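Local coordinates for reticulocyte binding protein (Streptococcus agalactiae COH1, PDB 3FAW) that probably hydrolyses alpha-1,6 linkages in pullulan and related glucans as a cell-wall-attached pullulanase of group B Streptococcus, at residues A[518-523]-A[606-611]; A[549-554]-A[735-740]; A[117-122]-A[405-410]; A[396-401]-A[416-421]. All coordinates share one frame; numbering follows the deposited sequence.

Contact 1. Residues A[518-523]-A[606-611]; sequences DDIRNS and VMILTS
The CD1 methyls of Ile520 and Ile608 meet, one on an extended chain and one on a folded chain. Ile520 is fully extended: CG1 is trans to N (chi1 -166°) and CD1 is trans again, so the methyl reaches straight out from its helix. Ile608 is folded at chi2 (-62°), which brings its CD1 round to face the other helix. The two CD1 atoms are 4.0 Å apart, and the side chains cross at a slant. Ile520 CD1 also lies 4.0 Å from Ser611 OG. That hydroxyl is turned back to its own chain: OG donates to Met607 O at 2.6 Å, tilted from the carbonyl plane. Thr610 OG1 meets Val606 O at 2.7 Å from above the carbonyl plane, and is also hydrogen-bonded to Tyr739 OH. Two hydroxyls thus serve carbonyls near the end of helix 590-609. On the other helix, the Arg521 side chain starts out away from helix 590-609. The fold is the TIM barrel. Helix 518-525 follows barrel strand 513-516, and helix 590-609 leads to barrel strand 614-618. Helix 544-551 touches both Ile520 and Ser611. Helix 685-703 packs on Val606 and Leu609, and strand 748-754 of the C-terminal sheet meets Val606, Met607 and Thr610.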
loop_
_atom_site.group_PDB
_atom_site.type_symbol
_atom_site.label_atom_id
_atom_site.label_comp_id
_atom_site.label_asym_id
_atom_site.label_seq_id
_atom_site.Cartn_x
_atom_site.Cartn_y
_atom_site.Cartn_z
ATOM N N ASP A 518 11.158 8.611 -3.977
ATOM C CA ASP A 518 10.747 10.003 -3.770
ATOM C C ASP A 518 11.751 11.011 -4.354
ATOM O O ASP A 518 11.381 12.144 -4.665
ATOM C CB ASP A 518 10.455 10.301 -2.285
ATOM C CG ASP A 518 11.576 9.878 -1.342
ATOM O OD1 ASP A 518 12.390 8.997 -1.688
ATOM O OD2 ASP A 518 11.623 10.419 -0.219
ATOM N N ASP A 519 13.003 10.588 -4.521
ATOM C CA ASP A 519 14.055 11.438 -5.084
ATOM C C ASP A 519 13.798 11.810 -6.548
ATOM O O ASP A 519 13.922 12.977 -6.922
ATOM C CB ASP A 519 15.419 10.750 -4.960
ATOM C CG ASP A 519 16.580 11.728 -5.020
ATOM O OD1 ASP A 519 16.472 12.817 -4.426
ATOM O OD2 ASP A 519 17.613 11.394 -5.637
ATOM N N ILE A 520 13.449 10.829 -7.376
ATOM C CA ILE A 520 13.121 11.110 -8.779
ATOM C C ILE A 520 11.805 11.894 -8.881
ATOM O O ILE A 520 11.672 12.779 -9.728
ATOM C CB ILE A 520 13.079 9.824 -9.664
ATOM C CG1 ILE A 520 13.092 10.210 -11.152
ATOM C CG2 ILE A 520 11.864 8.964 -9.340
ATOM C CD1 ILE A 520 13.210 9.032 -12.114
ATOM N N ARG A 521 10.845 11.577 -8.014
ATOM C CA ARG A 521 9.595 12.341 -7.929
ATOM C C ARG A 521 9.898 13.823 -7.683
ATOM O O ARG A 521 9.551 14.677 -8.503
ATOM C CB ARG A 521 8.703 11.779 -6.813
ATOM C CG ARG A 521 7.393 12.540 -6.570
ATOM C CD ARG A 521 6.779 12.144 -5.232
ATOM N NE ARG A 521 7.437 12.804 -4.101
ATOM C CZ ARG A 521 7.295 12.457 -2.818
ATOM N NH1 ARG A 521 6.521 11.438 -2.468
ATOM N NH2 ARG A 521 7.943 13.127 -1.868
ATOM N N ASN A 522 10.576 14.109 -6.569
ATOM C CA ASN A 522 10.910 15.484 -6.177
ATOM C C ASN A 522 11.709 16.234 -7.235
ATOM O O ASN A 522 11.376 17.372 -7.586
ATOM C CB ASN A 522 11.700 15.496 -4.864
ATOM C CG ASN A 522 10.853 15.125 -3.664
ATOM O OD1 ASN A 522 9.645 14.945 -3.773
ATOM N ND2 ASN A 522 11.492 15.015 -2.506
ATOM N N SER A 523 12.765 15.594 -7.735
ATOM C CA SER A 523 13.658 16.225 -8.706
ATOM C C SER A 523 12.940 16.614 -10.003
ATOM O O SER A 523 13.213 17.675 -10.570
ATOM C CB SER A 523 14.841 15.309 -9.018
ATOM O OG SER A 523 15.623 15.078 -7.859
ATOM N N VAL A 606 7.863 10.559 -20.391
ATOM C CA VAL A 606 9.027 10.095 -21.147
ATOM C C VAL A 606 10.146 9.651 -20.206
ATOM O O VAL A 606 10.708 8.564 -20.366
ATOM C CB VAL A 606 9.578 11.188 -22.087
ATOM C CG1 VAL A 606 10.957 10.806 -22.601
ATOM C CG2 VAL A 606 8.625 11.432 -23.245
ATOM N N MET A 607 10.453 10.490 -19.220
ATOM C CA MET A 607 11.572 10.235 -18.317
ATOM C C MET A 607 11.348 8.994 -17.443
ATOM O O MET A 607 12.255 8.179 -17.289
ATOM C CB MET A 607 11.872 11.481 -17.470
ATOM C CG MET A 607 12.376 12.648 -18.316
ATOM S SD MET A 607 12.908 14.091 -17.386
ATOM C CE MET A 607 11.400 14.506 -16.521
ATOM N N ILE A 608 10.141 8.832 -16.905
ATOM C CA ILE A 608 9.811 7.643 -16.107
ATOM C C ILE A 608 9.885 6.358 -16.942
ATOM O O ILE A 608 10.412 5.342 -16.485
ATOM C CB ILE A 608 8.403 7.754 -15.446
ATOM C CG1 ILE A 608 8.397 8.846 -14.374
ATOM C CG2 ILE A 608 7.976 6.412 -14.826
ATOM C CD1 ILE A 608 9.365 8.611 -13.198
ATOM N N LEU A 609 9.374 6.415 -18.170
ATOM C CA LEU A 609 9.267 5.220 -19.007
ATOM C C LEU A 609 10.545 4.862 -19.785
ATOM O O LEU A 609 10.579 3.838 -20.477
ATOM C CB LEU A 609 8.067 5.345 -19.943
ATOM C CG LEU A 609 6.733 5.234 -19.193
ATOM C CD1 LEU A 609 5.583 5.742 -20.041
ATOM C CD2 LEU A 609 6.480 3.788 -18.742
ATOM N N THR A 610 11.582 5.694 -19.667
ATOM C CA THR A 610 12.910 5.388 -20.213
ATOM C C THR A 610 13.984 5.287 -19.111
ATOM O O THR A 610 15.182 5.168 -19.405
ATOM C CB THR A 610 13.335 6.431 -21.284
ATOM O OG1 THR A 610 13.287 7.755 -20.734
ATOM C CG2 THR A 610 12.412 6.364 -22.488
ATOM N N SER A 611 13.548 5.320 -17.849
ATOM C CA SER A 611 14.436 5.166 -16.696
ATOM C C SER A 611 14.556 3.701 -16.306
ATOM O O SER A 611 13.604 2.940 -16.450
ATOM C CB SER A 611 13.905 5.945 -15.490
ATOM O OG SER A 611 14.067 7.336 -15.663
#

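Contact 2. Residues A[549-554]-A[735-740]; sequences KNIKAQ and LVIAYQ
The ring of Tyr739 takes Ile551 over one face. Ile551 CG2 stands 3.8 Å from the ring centroid and 20° off the normal, displaced toward the rim on the CE1 side. This is a CH-pi contact. The other branch of Ile551 lies over the same face, with CG1 and CD1 toward CE2. The modelled approach of CD1 to CE2 is too short for carbon atoms, and the exact place of CD1 is doubtful. At the far end of the ring, Tyr739 OH is hydrogen-bonded to Thr610 OG1, which ties the buried hydroxyl to the end of helix 590-609. The ring stands where it does because CG lies between the backbone N and the carbonyl carbon (chi1 45°). Ile737, two residues earlier, lies on the same side of the strand. Its CD1 is near the modelled CD1 of Ile551, subject to the same doubt. Ala738 between them faces away, as alternation in a beta strand requires. Strand 736-742 belongs to the antiparallel C-terminal sheet, and here that sheet packs against helix 544-551 of the catalytic barrel domain. The helix ends right after the contact in a Schellman motif. Ala553 has positive phi (67°), Gln554 N bonds Lys549 O at 2.7 Å, and Ala553 N bonds Asn550 O at 2.8 Å. Around this turn, side chains reach helix 712-718: Lys552 NZ forms a salt bridge with Asp716 OD1, and Gln554 NE2 bonds the same oxygen.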
loop_
_atom_site.group_PDB
_atom_site.type_symbol
_atom_site.label_atom_id
_atom_site.label_comp_id
_atom_site.label_asym_id
_atom_site.label_seq_id
_atom_site.Cartn_x
_atom_site.Cartn_y
_atom_site.Cartn_z
ATOM N N LYS A 549 21.716 10.015 -12.527
ATOM C CA LYS A 549 21.790 8.894 -11.591
ATOM C C LYS A 549 20.408 8.329 -11.245
ATOM O O LYS A 549 20.255 7.116 -11.114
ATOM C CB LYS A 549 22.561 9.299 -10.326
ATOM C CG LYS A 549 24.061 9.421 -10.565
ATOM C CD LYS A 549 24.761 10.234 -9.490
ATOM C CE LYS A 549 26.281 10.252 -9.720
ATOM N NZ LYS A 549 26.971 11.267 -8.877
ATOM N N ASN A 550 19.407 9.198 -11.101
ATOM C CA ASN A 550 18.017 8.740 -10.925
ATOM C C ASN A 550 17.535 7.923 -12.128
ATOM O O ASN A 550 16.974 6.840 -11.963
ATOM C CB ASN A 550 17.063 9.912 -10.662
ATOM C CG ASN A 550 16.960 10.272 -9.189
ATOM O OD1 ASN A 550 17.121 11.433 -8.807
ATOM N ND2 ASN A 550 16.682 9.276 -8.356
ATOM N N ILE A 551 17.793 8.433 -13.332
ATOM C CA ILE A 551 17.500 7.703 -14.578
ATOM C C ILE A 551 18.148 6.308 -14.609
ATOM O O ILE A 551 17.582 5.380 -15.188
ATOM C CB ILE A 551 17.933 8.514 -15.832
ATOM C CG1 ILE A 551 17.078 9.777 -15.975
ATOM C CG2 ILE A 551 17.793 7.686 -17.100
ATOM C CD1 ILE A 551 17.679 10.804 -16.904
ATOM N N LYS A 552 19.320 6.167 -13.987
ATOM C CA LYS A 552 19.999 4.858 -13.838
ATOM C C LYS A 552 19.500 4.011 -12.651
ATOM O O LYS A 552 20.046 2.936 -12.384
ATOM C CB LYS A 552 21.521 5.053 -13.702
ATOM C CG LYS A 552 22.223 5.507 -14.978
ATOM C CD LYS A 552 23.737 5.330 -14.911
ATOM C CE LYS A 552 24.390 6.215 -13.851
ATOM N NZ LYS A 552 25.865 5.986 -13.786
ATOM N N ALA A 553 18.465 4.486 -11.953
ATOM C CA ALA A 553 17.930 3.827 -10.757
ATOM C C ALA A 553 18.932 3.880 -9.604
ATOM O O ALA A 553 19.112 2.905 -8.871
ATOM C CB ALA A 553 17.520 2.375 -11.058
ATOM N N GLN A 554 19.581 5.029 -9.459
ATOM C CA GLN A 554 20.523 5.267 -8.377
ATOM C C GLN A 554 20.155 6.566 -7.659
ATOM O O GLN A 554 20.855 7.572 -7.786
ATOM C CB GLN A 554 21.948 5.321 -8.927
ATOM C CG GLN A 554 22.385 4.008 -9.570
ATOM C CD GLN A 554 23.661 4.125 -10.366
ATOM O OE1 GLN A 554 24.434 5.170 -10.107
ATOM N NE2 GLN A 554 23.945 3.283 -11.217
ATOM N N LEU A 735 17.879 22.528 -17.327
ATOM C CA LEU A 735 16.520 22.080 -17.670
ATOM C C LEU A 735 16.472 21.227 -18.941
ATOM O O LEU A 735 15.394 20.901 -19.433
ATOM C CB LEU A 735 15.603 23.294 -17.861
ATOM C CG LEU A 735 15.359 24.183 -16.640
ATOM C CD1 LEU A 735 14.681 25.475 -17.062
ATOM C CD2 LEU A 735 14.528 23.453 -15.598
ATOM N N VAL A 736 17.637 20.877 -19.478
ATOM C CA VAL A 736 17.718 19.942 -20.606
ATOM C C VAL A 736 18.651 18.796 -20.230
ATOM O O VAL A 736 19.643 19.000 -19.528
ATOM C CB VAL A 736 18.195 20.637 -21.914
ATOM C CG1 VAL A 736 19.431 21.461 -21.666
ATOM C CG2 VAL A 736 18.445 19.603 -23.028
ATOM N N ILE A 737 18.315 17.590 -20.676
ATOM C CA ILE A 737 19.161 16.420 -20.449
ATOM C C ILE A 737 19.024 15.429 -21.604
ATOM O O ILE A 737 17.971 15.327 -22.232
ATOM C CB ILE A 737 18.835 15.724 -19.089
ATOM C CG1 ILE A 737 19.964 14.772 -18.679
ATOM C CG2 ILE A 737 17.500 14.977 -19.149
ATOM C CD1 ILE A 737 19.849 14.278 -17.254
ATOM N N ALA A 738 20.107 14.714 -21.887
ATOM C CA ALA A 738 20.097 13.670 -22.913
ATOM C C ALA A 738 20.954 12.496 -22.466
ATOM O O ALA A 738 22.024 12.692 -21.893
ATOM C CB ALA A 738 20.599 14.216 -24.240
ATOM N N TYR A 739 20.477 11.282 -22.728
ATOM C CA TYR A 739 21.207 10.069 -22.358
ATOM C C TYR A 739 21.038 8.952 -23.372
ATOM O O TYR A 739 20.025 8.868 -24.061
ATOM C CB TYR A 739 20.800 9.564 -20.968
ATOM C CG TYR A 739 19.313 9.540 -20.698
ATOM C CD1 TYR A 739 18.571 8.364 -20.826
ATOM C CD2 TYR A 739 18.652 10.692 -20.286
ATOM C CE1 TYR A 739 17.204 8.348 -20.558
ATOM C CE2 TYR A 739 17.300 10.686 -20.026
ATOM C CZ TYR A 739 16.577 9.518 -20.154
ATOM O OH TYR A 739 15.226 9.544 -19.881
ATOM N N GLN A 740 22.049 8.093 -23.435
ATOM C CA GLN A 740 22.072 6.976 -24.367
ATOM C C GLN A 740 22.128 5.649 -23.619
ATOM O O GLN A 740 22.862 5.504 -22.642
ATOM C CB GLN A 740 23.282 7.090 -25.287
ATOM C CG GLN A 740 23.241 6.148 -26.485
ATOM C CD GLN A 740 24.545 6.150 -27.251
ATOM O OE1 GLN A 740 24.554 6.818 -28.393
ATOM N NE2 GLN A 740 25.538 5.561 -26.816
#

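Contact 3. Residues A[117-122]-A[405-410]; sequences TTRQSW and EPNYYH
Trp122 packs on the buried ring of Tyr408, while Arg119 and Asn407 form the water-bridged side of this contact. The closest approaches on the two sides are alike. Trp122 uses its CB, not its indole, and CB comes obliquely to Tyr408 CD1 at 3.8 Å. Trp122 O lies at the edge of the same ring, in its plane, 3.9 Å from CE1. The indole leads away because its CG sits between the backbone N and the carbonyl carbon (chi1 71°). The Tyr408 ring also leans on Tyr409: CD2 rides above one face of that ring, near the rim. Tyr408 OH bonds Asp126 OD1 and Met433 N. The contact joins two domains. Strand 114-120 closes the sheet of the N-terminal beta domain and runs into helix 122-129, where Ser121 is the N-cap and its OG bonds Phe124 N. Segment 405-410 belongs to the long excursion between barrel strand 385-390 and helix 432-449 of the catalytic domain. A salt bridge from Glu405 OE2 to Lys125 NZ also links the same two parts. On the water-bridged side, Arg119 CD lies 3.9 Å from Asn407 CG, and the guanidinium and amide planes are 49° apart. Past CD the Arg119 chain bends (chi3 63°) and leads on to NH1 at the water. One water fills in for direct polar bonds between the segments. It accepts from Arg119 NH1 at 3.0 Å and donates to Gln120 O at 2.6 Å and to Asn407 O at 2.7 Å.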
loop_
_atom_site.group_PDB
_atom_site.type_symbol
_atom_site.label_atom_id
_atom_site.label_comp_id
_atom_site.label_asym_id
_atom_site.label_seq_id
_atom_site.Cartn_x
_atom_site.Cartn_y
_atom_site.Cartn_z
ATOM N N THR A 117 0.117 -7.106 40.015
ATOM C CA THR A 117 -0.007 -8.411 39.365
ATOM C C THR A 117 0.883 -8.450 38.122
ATOM O O THR A 117 0.947 -7.478 37.367
ATOM C CB THR A 117 -1.469 -8.708 38.976
ATOM O OG1 THR A 117 -2.297 -8.638 40.146
ATOM C CG2 THR A 117 -1.600 -10.096 38.353
ATOM N N THR A 118 1.568 -9.571 37.916
ATOM C CA THR A 118 2.492 -9.698 36.791
ATOM C C THR A 118 1.741 -9.782 35.464
ATOM O O THR A 118 0.673 -10.391 35.373
ATOM C CB THR A 118 3.416 -10.930 36.924
ATOM O OG1 THR A 118 2.628 -12.125 36.992
ATOM C CG2 THR A 118 4.292 -10.818 38.173
ATOM N N ARG A 119 2.315 -9.140 34.452
ATOM C CA ARG A 119 1.830 -9.181 33.078
ATOM C C ARG A 119 2.797 -10.058 32.296
ATOM O O ARG A 119 4.003 -10.011 32.531
ATOM C CB ARG A 119 1.807 -7.753 32.502
ATOM C CG ARG A 119 1.576 -7.645 30.993
ATOM C CD ARG A 119 1.390 -6.191 30.564
ATOM N NE ARG A 119 2.579 -5.372 30.823
ATOM C CZ ARG A 119 3.578 -5.163 29.962
ATOM N NH1 ARG A 119 3.568 -5.708 28.748
ATOM N NH2 ARG A 119 4.604 -4.396 30.317
ATOM N N GLN A 120 2.284 -10.857 31.369
ATOM C CA GLN A 120 3.154 -11.668 30.518
ATOM C C GLN A 120 3.680 -10.818 29.367
ATOM O O GLN A 120 2.895 -10.214 28.640
ATOM C CB GLN A 120 2.401 -12.883 29.977
ATOM C CG GLN A 120 2.074 -13.920 31.039
ATOM C CD GLN A 120 1.172 -15.027 30.528
ATOM O OE1 GLN A 120 0.318 -14.807 29.669
ATOM N NE2 GLN A 120 1.352 -16.227 31.065
ATOM N N SER A 121 5.005 -10.765 29.205
ATOM C CA SER A 121 5.608 -10.040 28.080
ATOM C C SER A 121 5.228 -10.748 26.785
ATOM O O SER A 121 4.951 -11.943 26.801
ATOM C CB SER A 121 7.137 -9.958 28.217
ATOM O OG SER A 121 7.761 -11.203 27.936
ATOM N N TRP A 122 5.217 -10.024 25.668
ATOM C CA TRP A 122 4.871 -10.648 24.387
ATOM C C TRP A 122 5.848 -11.770 24.001
ATOM O O TRP A 122 5.428 -12.773 23.424
ATOM C CB TRP A 122 4.706 -9.610 23.259
ATOM C CG TRP A 122 5.968 -8.937 22.776
ATOM C CD1 TRP A 122 6.438 -7.710 23.158
ATOM C CD2 TRP A 122 6.891 -9.431 21.796
ATOM N NE1 TRP A 122 7.604 -7.422 22.492
ATOM C CE2 TRP A 122 7.903 -8.458 21.648
ATOM C CE3 TRP A 122 6.964 -10.604 21.033
ATOM C CZ2 TRP A 122 8.979 -8.621 20.766
ATOM C CZ3 TRP A 122 8.036 -10.766 20.158
ATOM C CH2 TRP A 122 9.029 -9.777 20.034
ATOM N N GLU A 405 -6.919 -10.158 22.511
ATOM C CA GLU A 405 -5.858 -10.479 23.461
ATOM C C GLU A 405 -5.140 -9.183 23.804
ATOM O O GLU A 405 -4.513 -8.583 22.932
ATOM C CB GLU A 405 -4.880 -11.490 22.853
ATOM C CG GLU A 405 -3.658 -11.833 23.720
ATOM C CD GLU A 405 -4.006 -12.502 25.047
ATOM O OE1 GLU A 405 -5.059 -13.164 25.148
ATOM O OE2 GLU A 405 -3.205 -12.378 25.991
ATOM N N PRO A 406 -5.234 -8.739 25.068
ATOM C CA PRO A 406 -4.602 -7.472 25.419
ATOM C C PRO A 406 -3.085 -7.598 25.539
ATOM O O PRO A 406 -2.564 -8.692 25.779
ATOM C CB PRO A 406 -5.231 -7.126 26.772
ATOM C CG PRO A 406 -5.583 -8.440 27.367
ATOM C CD PRO A 406 -5.909 -9.362 26.220
ATOM N N ASN A 407 -2.390 -6.478 25.358
ATOM C CA ASN A 407 -0.941 -6.428 25.522
ATOM C C ASN A 407 -0.233 -7.520 24.712
ATOM O O ASN A 407 0.506 -8.328 25.270
ATOM C CB ASN A 407 -0.569 -6.553 27.007
ATOM C CG ASN A 407 -1.448 -5.705 27.907
ATOM O OD1 ASN A 407 -1.318 -4.483 27.952
ATOM N ND2 ASN A 407 -2.343 -6.355 28.635
ATOM N N TYR A 408 -0.469 -7.559 23.403
ATOM C CA TYR A 408 0.260 -8.503 22.549
ATOM C C TYR A 408 0.369 -8.107 21.068
ATOM O O TYR A 408 1.474 -7.969 20.540
ATOM C CB TYR A 408 -0.328 -9.923 22.631
ATOM C CG TYR A 408 0.413 -10.833 21.686
ATOM C CD1 TYR A 408 1.595 -11.451 22.078
ATOM C CD2 TYR A 408 -0.022 -11.007 20.373
ATOM C CE1 TYR A 408 2.304 -12.243 21.207
ATOM C CE2 TYR A 408 0.680 -11.791 19.492
ATOM C CZ TYR A 408 1.847 -12.410 19.909
ATOM O OH TYR A 408 2.558 -13.197 19.035
ATOM N N TYR A 409 -0.774 -7.978 20.403
ATOM C CA TYR A 409 -0.822 -7.863 18.936
ATOM C C TYR A 409 -0.141 -6.608 18.397
ATOM O O TYR A 409 0.470 -6.631 17.327
ATOM C CB TYR A 409 -2.271 -7.883 18.434
ATOM C CG TYR A 409 -2.853 -9.266 18.218
ATOM C CD1 TYR A 409 -2.371 -10.094 17.206
ATOM C CD2 TYR A 409 -3.911 -9.731 18.998
ATOM C CE1 TYR A 409 -2.909 -11.353 16.989
ATOM C CE2 TYR A 409 -4.457 -10.990 18.788
ATOM C CZ TYR A 409 -3.953 -11.793 17.781
ATOM O OH TYR A 409 -4.495 -13.037 17.560
ATOM N N HIS A 410 -0.261 -5.510 19.135
ATOM C CA HIS A 410 0.287 -4.237 18.685
ATOM C C HIS A 410 1.709 -4.031 19.202
ATOM O O HIS A 410 2.111 -4.638 20.200
ATOM C CB HIS A 410 -0.606 -3.081 19.141
ATOM C CG HIS A 410 -2.040 -3.229 18.736
ATOM N ND1 HIS A 410 -3.052 -3.458 19.644
ATOM C CD2 HIS A 410 -2.630 -3.184 17.518
ATOM C CE1 HIS A 410 -4.204 -3.545 19.002
ATOM N NE2 HIS A 410 -3.977 -3.381 17.711
HETATM O O HOH W 1 2.386 -8.040 27.253
#

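Contact 4. Residues A[396-401]-A[416-421]; sequences AKTYLF and GSPRES
Thr398 and Glu420 face each other with their CA atoms 7.2 Å apart, and no backbone hydrogen bond links the two segments. Around Thr398 the chain is entering the short helix 399-402, and Leu400 N bonds Lys397 O at 3.1 Å. The opposing chain is extended from Ser417 onward, and Glu420 begins a two-stranded antiparallel pair, 420-421 with 424-425. Both segments belong to the long excursion that follows barrel strand 385-390 of the TIM-barrel domain. Thr398 supplies both of its branches. CG2 is opposite the backbone N and OG1 is beside it (chi1 -59°), which gives the methyl to Pro418 and the hydroxyl to Glu420. The methyl CG2 lies 3.8 Å from Pro418 CG, and the two side chains cross at about a right angle. The Glu420 side chain stretches beyond CG to meet the hydroxyl. Glu420 is exposed and also touches a crystal neighbour, so its pose may partly reflect the lattice. Outside this surface contact, Tyr399 OH bonds Lys237 O, and its ring makes a cation-pi contact with Lys237. Arg419 turns away from Thr398, with NE on Asn413 OD1 and NH1 on Gly493 O. Across the contact, Thr398 OG1 donates to Glu420 OE2 at 2.6 Å, meeting the anti side of the carboxylate, 25° out of its plane.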
loop_
_atom_site.group_PDB
_atom_site.type_symbol
_atom_site.label_atom_id
_atom_site.label_comp_id
_atom_site.label_asym_id
_atom_site.label_seq_id
_atom_site.Cartn_x
_atom_site.Cartn_y
_atom_site.Cartn_z
ATOM N N ALA A 396 -8.008 0.183 11.780
ATOM C CA ALA A 396 -8.914 1.325 11.927
ATOM C C ALA A 396 -9.167 1.672 13.390
ATOM O O ALA A 396 -9.290 2.842 13.741
ATOM C CB ALA A 396 -10.245 1.042 11.219
ATOM N N LYS A 397 -9.255 0.644 14.231
ATOM C CA LYS A 397 -9.577 0.805 15.645
ATOM C C LYS A 397 -8.704 -0.121 16.468
ATOM O O LYS A 397 -8.633 -1.311 16.183
ATOM C CB LYS A 397 -11.051 0.459 15.907
ATOM C CG LYS A 397 -12.059 1.356 15.208
ATOM C CD LYS A 397 -12.029 2.770 15.758
ATOM C CE LYS A 397 -13.170 3.603 15.211
ATOM N NZ LYS A 397 -13.178 4.979 15.788
ATOM N N THR A 398 -8.060 0.421 17.501
ATOM C CA THR A 398 -7.173 -0.362 18.365
ATOM C C THR A 398 -7.887 -1.575 18.970
ATOM O O THR A 398 -7.285 -2.634 19.131
ATOM C CB THR A 398 -6.579 0.521 19.497
ATOM O OG1 THR A 398 -5.841 1.604 18.920
ATOM C CG2 THR A 398 -5.665 -0.285 20.416
ATOM N N TYR A 399 -9.176 -1.430 19.278
ATOM C CA TYR A 399 -9.942 -2.517 19.888
ATOM C C TYR A 399 -10.102 -3.772 19.004
ATOM O O TYR A 399 -10.292 -4.869 19.526
ATOM C CB TYR A 399 -11.302 -2.020 20.417
ATOM C CG TYR A 399 -12.299 -1.505 19.390
ATOM C CD1 TYR A 399 -12.893 -2.363 18.462
ATOM C CD2 TYR A 399 -12.688 -0.169 19.387
ATOM C CE1 TYR A 399 -13.823 -1.894 17.541
ATOM C CE2 TYR A 399 -13.621 0.309 18.474
ATOM C CZ TYR A 399 -14.183 -0.559 17.551
ATOM O OH TYR A 399 -15.103 -0.087 16.649
ATOM N N LEU A 400 -10.011 -3.614 17.683
ATOM C CA LEU A 400 -10.167 -4.736 16.746
ATOM C C LEU A 400 -9.367 -5.971 17.154
ATOM O O LEU A 400 -9.870 -7.095 17.092
ATOM C CB LEU A 400 -9.772 -4.319 15.317
ATOM C CG LEU A 400 -10.862 -3.617 14.509
ATOM C CD1 LEU A 400 -10.286 -2.860 13.309
ATOM C CD2 LEU A 400 -11.914 -4.643 14.059
ATOM N N PHE A 401 -8.115 -5.745 17.548
ATOM C CA PHE A 401 -7.224 -6.796 18.031
ATOM C C PHE A 401 -7.022 -6.741 19.548
ATOM O O PHE A 401 -6.833 -7.779 20.180
ATOM C CB PHE A 401 -5.872 -6.706 17.322
ATOM C CG PHE A 401 -5.859 -7.338 15.956
ATOM C CD1 PHE A 401 -5.591 -8.686 15.809
ATOM C CD2 PHE A 401 -6.109 -6.581 14.821
ATOM C CE1 PHE A 401 -5.578 -9.274 14.553
ATOM C CE2 PHE A 401 -6.105 -7.162 13.567
ATOM C CZ PHE A 401 -5.833 -8.510 13.432
ATOM N N GLY A 416 3.073 -1.463 28.563
ATOM C CA GLY A 416 2.150 -2.445 27.995
ATOM C C GLY A 416 1.063 -1.857 27.104
ATOM O O GLY A 416 0.431 -2.591 26.335
ATOM N N SER A 417 0.843 -0.545 27.195
ATOM C CA SER A 417 -0.169 0.130 26.379
ATOM C C SER A 417 0.182 0.051 24.891
ATOM O O SER A 417 1.362 0.079 24.525
ATOM C CB SER A 417 -0.343 1.596 26.807
ATOM O OG SER A 417 0.846 2.346 26.624
ATOM N N PRO A 418 -0.840 -0.074 24.027
ATOM C CA PRO A 418 -0.588 -0.193 22.591
ATOM C C PRO A 418 -0.176 1.124 21.949
ATOM O O PRO A 418 -0.759 2.164 22.240
ATOM C CB PRO A 418 -1.943 -0.642 22.038
ATOM C CG PRO A 418 -2.929 -0.081 22.983
ATOM C CD PRO A 418 -2.280 -0.134 24.335
ATOM N N ARG A 419 0.830 1.073 21.083
ATOM C CA ARG A 419 1.149 2.210 20.237
ATOM C C ARG A 419 0.135 2.301 19.097
ATOM O O ARG A 419 -0.315 1.282 18.563
ATOM C CB ARG A 419 2.583 2.115 19.723
ATOM C CG ARG A 419 3.594 2.313 20.830
ATOM C CD ARG A 419 5.023 2.257 20.332
ATOM N NE ARG A 419 5.911 3.002 21.219
ATOM C CZ ARG A 419 7.186 3.278 20.961
ATOM N NH1 ARG A 419 7.750 2.861 19.831
ATOM N NH2 ARG A 419 7.896 3.978 21.838
ATOM N N GLU A 420 -0.219 3.532 18.741
ATOM C CA GLU A 420 -1.349 3.794 17.867
ATOM C C GLU A 420 -0.973 4.698 16.700
ATOM O O GLU A 420 -0.039 5.492 16.791
ATOM C CB GLU A 420 -2.483 4.437 18.671
ATOM C CG GLU A 420 -3.110 3.510 19.698
ATOM C CD GLU A 420 -4.278 4.149 20.431
ATOM O OE1 GLU A 420 -4.166 5.332 20.824
ATOM O OE2 GLU A 420 -5.306 3.466 20.617
ATOM N N SER A 421 -1.725 4.570 15.613
ATOM C CA SER A 421 -1.457 5.297 14.377
ATOM C C SER A 421 -2.742 5.447 13.564
ATOM O O SER A 421 -3.469 4.472 13.376
ATOM C CB SER A 421 -0.418 4.545 13.544
ATOM O OG SER A 421 0.014 5.321 12.444
#

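Contacts 1 and 2 are buried and mainly apolar, with no hydrogen bond between their segments. Their centres are about 9 Å apart and they touch: helix 544-551 of contact 2 lies against contact 1, and Thr610 of contact 1 bonds Tyr739 of contact 2. Contact 1 lies between helices of the barrel domain, and contact 2 carries the packing to the C-terminal sheet. Contacts 3 and 4 lie on the opposite side of the chain's centre, their centres about 13 Å apart. Both use the excursion between barrel strand 385-390 and helix 432-449. Contact 3 is partly buried, joins the N-terminal beta domain and includes a bridging water. Contact 4 is at the surface and has the only direct hydrogen bond between paired segments.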